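Local structure of Phenylalanine/tyrosine ammonia-lyase (Rhodosporidium toruloides, 1Y2M) at residues E459-L463 and N589-L593; A525-Y529 and N694-Y699. The protein deaminates L-phenylalanine and L-tyrosine without oxidation, yielding trans-cinnamate and p-coumarate and committing carbon to phenylpropanoid metabolism. Residues are numbered along the deposited sequence.

Interaction 1: residues E459-L463 and N589-L593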
ATOM      1  N   GLU B 459     -42.790   4.216   0.639  1.00 10.22           N
ATOM      2  CA  GLU B 459     -43.838   5.211   0.444  1.00 12.43           C
ATOM      3  C   GLU B 459     -43.271   6.363  -0.365  1.00 13.72           C
ATOM      4  O   GLU B 459     -42.233   6.203  -1.032  1.00 14.72           O
ATOM      5  CB  GLU B 459     -44.458   5.628   1.784  1.00  9.86           C
ATOM      6  CG  GLU B 459     -45.185   4.443   2.510  1.00 10.67           C
ATOM      7  CD  GLU B 459     -46.485   4.036   1.850  1.00 12.76           C
ATOM      8  OE1 GLU B 459     -47.115   4.857   1.117  1.00 11.20           O
ATOM      9  OE2 GLU B 459     -46.940   2.907   2.115  1.00 12.48           O
ATOM     10  N   ASP B 460     -43.953   7.509  -0.378  1.00 11.17           N
ATOM     11  CA  ASP B 460     -43.485   8.625  -1.249  1.00 11.40           C
ATOM     12  C   ASP B 460     -42.040   9.020  -0.957  1.00 11.13           C
ATOM     13  O   ASP B 460     -41.687   9.284   0.193  1.00 10.63           O
ATOM     14  CB  ASP B 460     -44.406   9.845  -1.131  1.00 13.80           C
ATOM     15  CG  ASP B 460     -45.625   9.780  -2.056  1.00 11.24           C
ATOM     16  OD1 ASP B 460     -45.797   8.850  -2.855  1.00 11.62           O
ATOM     17  OD2 ASP B 460     -46.422  10.730  -1.985  1.00 13.37           O
ATOM     18  N   PRO B 461     -41.188   9.025  -1.999  1.00 11.50           N
ATOM     19  CA  PRO B 461     -39.773   9.291  -1.825  1.00 13.15           C
ATOM     20  C   PRO B 461     -39.463  10.720  -1.442  1.00 12.79           C
ATOM     21  O   PRO B 461     -38.348  10.994  -0.985  1.00 13.17           O
ATOM     22  CB  PRO B 461     -39.167   8.950  -3.196  1.00 18.12           C
ATOM     23  CG  PRO B 461     -40.178   8.348  -3.990  1.00 18.40           C
ATOM     24  CD  PRO B 461     -41.503   8.548  -3.363  1.00 13.57           C
ATOM     25  N   SER B 462     -40.389  11.644  -1.648  1.00 12.21           N
ATOM     26  CA  SER B 462     -40.151  13.036  -1.251  1.00 12.89           C
ATOM     27  C   SER B 462     -39.854  13.202   0.209  1.00 12.65           C
ATOM     28  O   SER B 462     -39.151  14.148   0.601  1.00 15.43           O
ATOM     29  CB  SER B 462     -41.269  13.965  -1.671  1.00 11.41           C
ATOM     30  OG  SER B 462     -42.472  13.588  -1.119  1.00 11.06           O
ATOM     31  N   LEU B 463     -40.295  12.249   1.010  1.00 11.13           N
ATOM     32  CA  LEU B 463     -40.095  12.312   2.478  1.00 13.51           C
ATOM     33  C   LEU B 463     -39.574  11.011   3.037  1.00 11.33           C
ATOM     34  O   LEU B 463     -39.732  10.712   4.204  1.00 11.55           O
ATOM     35  CB  LEU B 463     -41.358  12.784   3.204  1.00 18.49           C
ATOM     36  CG  LEU B 463     -41.665  14.283   3.014  1.00 18.61           C
ATOM     37  CD1 LEU B 463     -42.994  14.667   3.628  1.00 23.04           C
ATOM     38  CD2 LEU B 463     -40.576  15.156   3.631  1.00 20.75           C
ATOM     39  N   ASN B 589     -39.359   6.183 -11.000  1.00 11.29           N
ATOM     40  CA  ASN B 589     -39.327   5.538  -9.713  1.00 12.25           C
ATOM     41  C   ASN B 589     -38.894   6.465  -8.543  1.00 13.07           C
ATOM     42  O   ASN B 589     -38.943   6.043  -7.381  1.00 15.08           O
ATOM     43  CB  ASN B 589     -38.510   4.230  -9.763  1.00 11.17           C
ATOM     44  CG  ASN B 589     -37.096   4.411 -10.392  1.00 12.33           C
ATOM     45  OD1 ASN B 589     -36.861   5.327 -11.212  1.00 13.85           O
ATOM     46  ND2 ASN B 589     -36.147   3.525 -10.001  1.00 10.95           N
ATOM     47  N   SER B 590     -38.543   7.728  -8.861  1.00 12.05           N
ATOM     48  CA  SER B 590     -38.308   8.760  -7.838  1.00 11.81           C
ATOM     49  C   SER B 590     -39.458   9.731  -7.684  1.00 13.83           C
ATOM     50  O   SER B 590     -39.321  10.652  -6.916  1.00 13.88           O
ATOM     51  CB  SER B 590     -37.043   9.565  -8.124  1.00 15.88           C
ATOM     52  OG  SER B 590     -35.936   8.674  -8.244  1.00 17.60           O
ATOM     53  N   TYR B 591     -40.555   9.564  -8.450  1.00  9.55           N
ATOM     54  CA  TYR B 591     -41.724  10.406  -8.350  1.00  9.67           C
ATOM     55  C   TYR B 591     -42.620   9.932  -7.244  1.00 10.60           C
ATOM     56  O   TYR B 591     -42.758   8.717  -7.014  1.00 11.30           O
ATOM     57  CB  TYR B 591     -42.572  10.334  -9.634  1.00 10.82           C
ATOM     58  CG  TYR B 591     -42.098  11.078 -10.867  1.00 11.21           C
ATOM     59  CD1 TYR B 591     -43.029  11.734 -11.663  1.00 15.45           C
ATOM     60  CD2 TYR B 591     -40.775  11.081 -11.273  1.00 14.15           C
ATOM     61  CE1 TYR B 591     -42.663  12.403 -12.793  1.00 13.21           C
ATOM     62  CE2 TYR B 591     -40.404  11.760 -12.447  1.00 18.10           C
ATOM     63  CZ  TYR B 591     -41.366  12.406 -13.183  1.00 16.78           C
ATOM     64  OH  TYR B 591     -41.098  13.105 -14.328  1.00 18.31           O
ATOM     65  N   ASP B 592     -43.280  10.894  -6.605  1.00 10.42           N
ATOM     66  CA  ASP B 592     -44.334  10.603  -5.675  1.00 10.24           C
ATOM     67  C   ASP B 592     -45.518   9.954  -6.434  1.00 10.03           C
ATOM     68  O   ASP B 592     -45.651  10.082  -7.668  1.00 10.37           O
ATOM     69  CB  ASP B 592     -44.735  11.862  -4.965  1.00 10.15           C
ATOM     70  CG  ASP B 592     -43.781  12.233  -3.808  1.00 13.02           C
ATOM     71  OD1 ASP B 592     -42.759  11.558  -3.580  1.00 11.94           O
ATOM     72  OD2 ASP B 592     -44.068  13.241  -3.127  1.00 13.56           O
ATOM     73  N   LEU B 593     -46.342   9.227  -5.687  1.00 11.44           N
ATOM     74  CA  LEU B 593     -47.312   8.322  -6.282  1.00 11.59           C
ATOM     75  C   LEU B 593     -48.290   9.013  -7.218  1.00 12.98           C
ATOM     76  O   LEU B 593     -48.481   8.596  -8.355  1.00 10.10           O
ATOM     77  CB  LEU B 593     -48.043   7.565  -5.187  1.00 11.59           C
ATOM     78  CG  LEU B 593     -49.113   6.590  -5.659  1.00 12.95           C
ATOM     79  CD1 LEU B 593     -48.471   5.451  -6.377  1.00 11.76           C
ATOM     80  CD2 LEU B 593     -49.979   6.074  -4.495  1.00 14.57           C
TER
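Two carboxylates that reach across in opposite senses join the loop 459-463, ahead of helix 468-484, to the loop 589-593, which runs into helix 593-611. Asp592 holds the m rotamer with chi2 near 4°, which sets OD1 almost eclipsed with CA; in this conformation both oxygens reach Ser462: Ser462 N donates to Asp592 OD1 at 3.1 Å, and Ser462 OG, in the p rotamer, donates to Asp592 OD2 at a short 2.6 Å. Asp460 adopts nearly the same shape (chi1 -85°, chi2 -3°) and answers in reverse, with Leu593 N, the first amide of the helix, donating to Asp460 OD1 at 2.9 Å. Between these bonds, Pro461 directs its ring at the other segment; its CG lies 3.8 Å from Ser590 O and its CD 3.3 Å from Asp592 OD1, making van der Waals contacts with polar atoms. Asn589 turns its CB away, and its ND2 bonds Leu452 O and Ala446 O. Asp592 also makes a backbone hydrogen bond to the second subunit. The two acids pay for this exchange with close like charges, Asp460 OD2 lying 3.6 Å from Asp592 OD2. Asp592 holds the N-cap position but its side chain makes no capping bond; Asp460, from the other loop, accepts from the first helical amide instead. Backbone amides and a serine hydroxyl thus solvate the carboxylates, and their directional bonds tie the loop to the helix start without a salt bridge between the segments.

Interaction 2: residues A525-Y529 and N694-Y699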
ATOM      1  N   ALA B 525     -23.869  -7.476   5.953  1.00  8.83           N
ATOM      2  CA  ALA B 525     -25.113  -7.282   6.772  1.00  9.40           C
ATOM      3  C   ALA B 525     -25.960  -6.158   6.130  1.00  8.74           C
ATOM      4  O   ALA B 525     -27.156  -6.241   6.047  1.00  9.38           O
ATOM      5  CB  ALA B 525     -24.803  -6.971   8.178  1.00 11.34           C
ATOM      6  N   THR B 526     -25.296  -5.089   5.762  1.00  8.69           N
ATOM      7  CA  THR B 526     -25.947  -3.964   5.069  1.00  7.46           C
ATOM      8  C   THR B 526     -26.628  -4.392   3.754  1.00  8.39           C
ATOM      9  O   THR B 526     -27.784  -4.058   3.447  1.00  8.47           O
ATOM     10  CB  THR B 526     -24.899  -2.862   4.838  1.00 11.74           C
ATOM     11  OG1 THR B 526     -24.496  -2.358   6.112  1.00  8.99           O
ATOM     12  CG2 THR B 526     -25.380  -1.711   3.963  1.00 10.07           C
ATOM     13  N   HIS B 527     -25.884  -5.097   2.926  1.00  9.78           N
ATOM     14  CA  HIS B 527     -26.412  -5.584   1.661  1.00  8.71           C
ATOM     15  C   HIS B 527     -27.622  -6.485   1.922  1.00  7.89           C
ATOM     16  O   HIS B 527     -28.642  -6.418   1.212  1.00 10.35           O
ATOM     17  CB  HIS B 527     -25.271  -6.290   0.914  1.00  9.83           C
ATOM     18  CG  HIS B 527     -25.589  -6.703  -0.507  1.00  6.67           C
ATOM     19  ND1 HIS B 527     -24.660  -7.310  -1.328  1.00 10.76           N
ATOM     20  CD2 HIS B 527     -26.730  -6.604  -1.236  1.00  9.44           C
ATOM     21  CE1 HIS B 527     -25.223  -7.553  -2.504  1.00 11.46           C
ATOM     22  NE2 HIS B 527     -26.481  -7.154  -2.469  1.00  9.50           N
ATOM     23  N   LEU B 528     -27.497  -7.425   2.840  1.00  8.10           N
ATOM     24  CA  LEU B 528     -28.626  -8.308   3.150  1.00  6.83           C
ATOM     25  C   LEU B 528     -29.848  -7.526   3.621  1.00  9.05           C
ATOM     26  O   LEU B 528     -30.965  -7.780   3.153  1.00  8.56           O
ATOM     27  CB  LEU B 528     -28.212  -9.325   4.217  1.00  7.94           C
ATOM     28  CG  LEU B 528     -29.199 -10.420   4.622  1.00  7.56           C
ATOM     29  CD1 LEU B 528     -29.820 -11.105   3.402  1.00  8.43           C
ATOM     30  CD2 LEU B 528     -28.475 -11.466   5.502  1.00  9.46           C
ATOM     31  N   TYR B 529     -29.635  -6.538   4.486  1.00  7.63           N
ATOM     32  CA  TYR B 529     -30.749  -5.668   4.907  1.00  8.14           C
ATOM     33  C   TYR B 529     -31.442  -5.093   3.675  1.00  8.53           C
ATOM     34  O   TYR B 529     -32.675  -5.143   3.552  1.00  9.19           O
ATOM     35  CB  TYR B 529     -30.248  -4.562   5.827  1.00 10.08           C
ATOM     36  CG  TYR B 529     -31.333  -3.576   6.171  1.00  8.86           C
ATOM     37  CD1 TYR B 529     -32.133  -3.742   7.303  1.00  9.62           C
ATOM     38  CD2 TYR B 529     -31.563  -2.493   5.365  1.00  9.01           C
ATOM     39  CE1 TYR B 529     -33.136  -2.852   7.586  1.00  8.77           C
ATOM     40  CE2 TYR B 529     -32.600  -1.603   5.646  1.00  8.28           C
ATOM     41  CZ  TYR B 529     -33.370  -1.780   6.743  1.00  9.09           C
ATOM     42  OH  TYR B 529     -34.387  -0.861   7.008  1.00 11.68           O
ATOM     43  N   ASN B 694     -31.428  -2.406  13.228  1.00 10.05           N
ATOM     44  CA  ASN B 694     -31.807  -3.621  12.471  1.00 10.98           C
ATOM     45  C   ASN B 694     -30.611  -4.256  11.746  1.00  9.37           C
ATOM     46  O   ASN B 694     -30.413  -5.489  11.803  1.00 10.67           O
ATOM     47  CB  ASN B 694     -33.005  -3.333  11.542  1.00 11.96           C
ATOM     48  CG  ASN B 694     -34.258  -3.006  12.343  1.00 12.11           C
ATOM     49  OD1 ASN B 694     -34.918  -1.974  12.169  1.00 14.69           O
ATOM     50  ND2 ASN B 694     -34.575  -3.873  13.272  1.00 15.38           N
ATOM     51  N   VAL B 695     -29.826  -3.454  11.036  1.00 10.08           N
ATOM     52  CA  VAL B 695     -28.607  -3.966  10.414  1.00  8.22           C
ATOM     53  C   VAL B 695     -27.709  -4.642  11.484  1.00  8.60           C
ATOM     54  O   VAL B 695     -27.110  -5.730  11.265  1.00  9.39           O
ATOM     55  CB  VAL B 695     -27.837  -2.866   9.642  1.00  9.12           C
ATOM     56  CG1 VAL B 695     -26.528  -3.414   9.080  1.00  8.05           C
ATOM     57  CG2 VAL B 695     -28.711  -2.297   8.543  1.00  8.43           C
ATOM     58  N   SER B 696     -27.618  -4.019  12.655  1.00  8.13           N
ATOM     59  CA  SER B 696     -26.843  -4.590  13.757  1.00  9.35           C
ATOM     60  C   SER B 696     -27.229  -6.021  14.095  1.00  8.98           C
ATOM     61  O   SER B 696     -26.354  -6.845  14.400  1.00 11.20           O
ATOM     62  CB  SER B 696     -26.890  -3.683  14.964  1.00 13.10           C
ATOM     63  OG  SER B 696     -26.329  -2.403  14.635  1.00 10.69           O
ATOM     64  N   LYS B 697     -28.515  -6.314  14.103  1.00  8.99           N
ATOM     65  CA  LYS B 697     -28.978  -7.663  14.382  1.00  9.70           C
ATOM     66  C   LYS B 697     -28.494  -8.651  13.337  1.00 10.63           C
ATOM     67  O   LYS B 697     -28.152  -9.788  13.688  1.00  9.24           O
ATOM     68  CB  LYS B 697     -30.501  -7.681  14.460  1.00 11.49           C
ATOM     69  CG  LYS B 697     -30.993  -7.030  15.717  1.00 16.26           C
ATOM     70  CD  LYS B 697     -32.486  -7.043  15.866  1.00 20.89           C
ATOM     71  CE  LYS B 697     -32.862  -6.538  17.291  1.00 34.14           C
ATOM     72  NZ  LYS B 697     -32.004  -7.135  18.362  1.00 40.68           N
ATOM     73  N   ILE B 698     -28.406  -8.226  12.076  1.00  8.57           N
ATOM     74  CA  ILE B 698     -27.892  -9.085  11.000  1.00  8.08           C
ATOM     75  C   ILE B 698     -26.394  -9.329  11.214  1.00  8.03           C
ATOM     76  O   ILE B 698     -25.894 -10.459  11.158  1.00  9.82           O
ATOM     77  CB  ILE B 698     -28.211  -8.523   9.624  1.00  7.33           C
ATOM     78  CG1 ILE B 698     -29.742  -8.334   9.476  1.00 10.52           C
ATOM     79  CG2 ILE B 698     -27.673  -9.439   8.550  1.00 10.63           C
ATOM     80  CD1 ILE B 698     -30.212  -7.786   8.154  1.00 11.75           C
ATOM     81  N   TYR B 699     -25.678  -8.223  11.363  1.00  9.64           N
ATOM     82  CA  TYR B 699     -24.221  -8.254  11.682  1.00  9.70           C
ATOM     83  C   TYR B 699     -23.947  -9.213  12.858  1.00  8.97           C
ATOM     84  O   TYR B 699     -23.043 -10.011  12.800  1.00  9.30           O
ATOM     85  CB  TYR B 699     -23.727  -6.862  12.001  1.00 11.05           C
ATOM     86  CG  TYR B 699     -22.331  -6.748  12.607  1.00  7.89           C
ATOM     87  CD1 TYR B 699     -21.176  -6.760  11.833  1.00 12.31           C
ATOM     88  CD2 TYR B 699     -22.196  -6.608  13.981  1.00 11.51           C
ATOM     89  CE1 TYR B 699     -19.916  -6.600  12.420  1.00  8.90           C
ATOM     90  CE2 TYR B 699     -20.941  -6.473  14.544  1.00  8.63           C
ATOM     91  CZ  TYR B 699     -19.820  -6.491  13.789  1.00 13.88           C
ATOM     92  OH  TYR B 699     -18.613  -6.326  14.440  1.00 14.27           O
TER
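Ala525 opens the contact as the small residue that lets two helices approach: its CB reaches Tyr699 N at 3.5 Å, and the same CB lies 3.8 Å from Ile698 CG2 and 4.1 Å from Val695 CG1. Thr526 points its CB away, yet its OG1, bonded to Leu522 O, passes 3.7 Å from Val695 CG1. Leu528 closes on the other helix through CD2, 3.7 Å from Ile698 CG2, and also leans on Leu665 and Val669 of helix 662-672. One residue on, Tyr529 sets its CB 4.0 Å from Ile698 CD1, its CG 3.8 Å from Val695 CG2 and its CE1 4.0 Å from Asn694 CB, while its hydroxyl bonds His466. No hydrogen bond links the segments. The local axes approach to 8.7 Å at 120°, so this is oblique helix-helix packing: the short helix 691-703, near the C-terminal end of the chain and also packed on Val142 of the third subunit, lies across the long helix 506-560 of the mainly helical PAL/histidase fold.

Overall arrangement
Interactions 1 and 2 do not touch; their centres are 24 Å apart and their nearest atoms about 12 Å. Along the chain their segments alternate, so the two chain connections cross rather than nest; residues 459-463 and 525-529 both belong to the aromatic amino acid lyase region. Both contacts lie near cinnamate-binding Lys468, at the start of helix 468-484: its side chain is about 9 Å from that of Ser590 in interaction 1 and about 11 Å from that of Tyr529 in interaction 2. His466, three residues beyond Leu463 in the same loop, bonds Tyr529. Leu130 of the third subunit packs on Leu463, at the end of segment 459-463, and Val142 of that subunit on Val695.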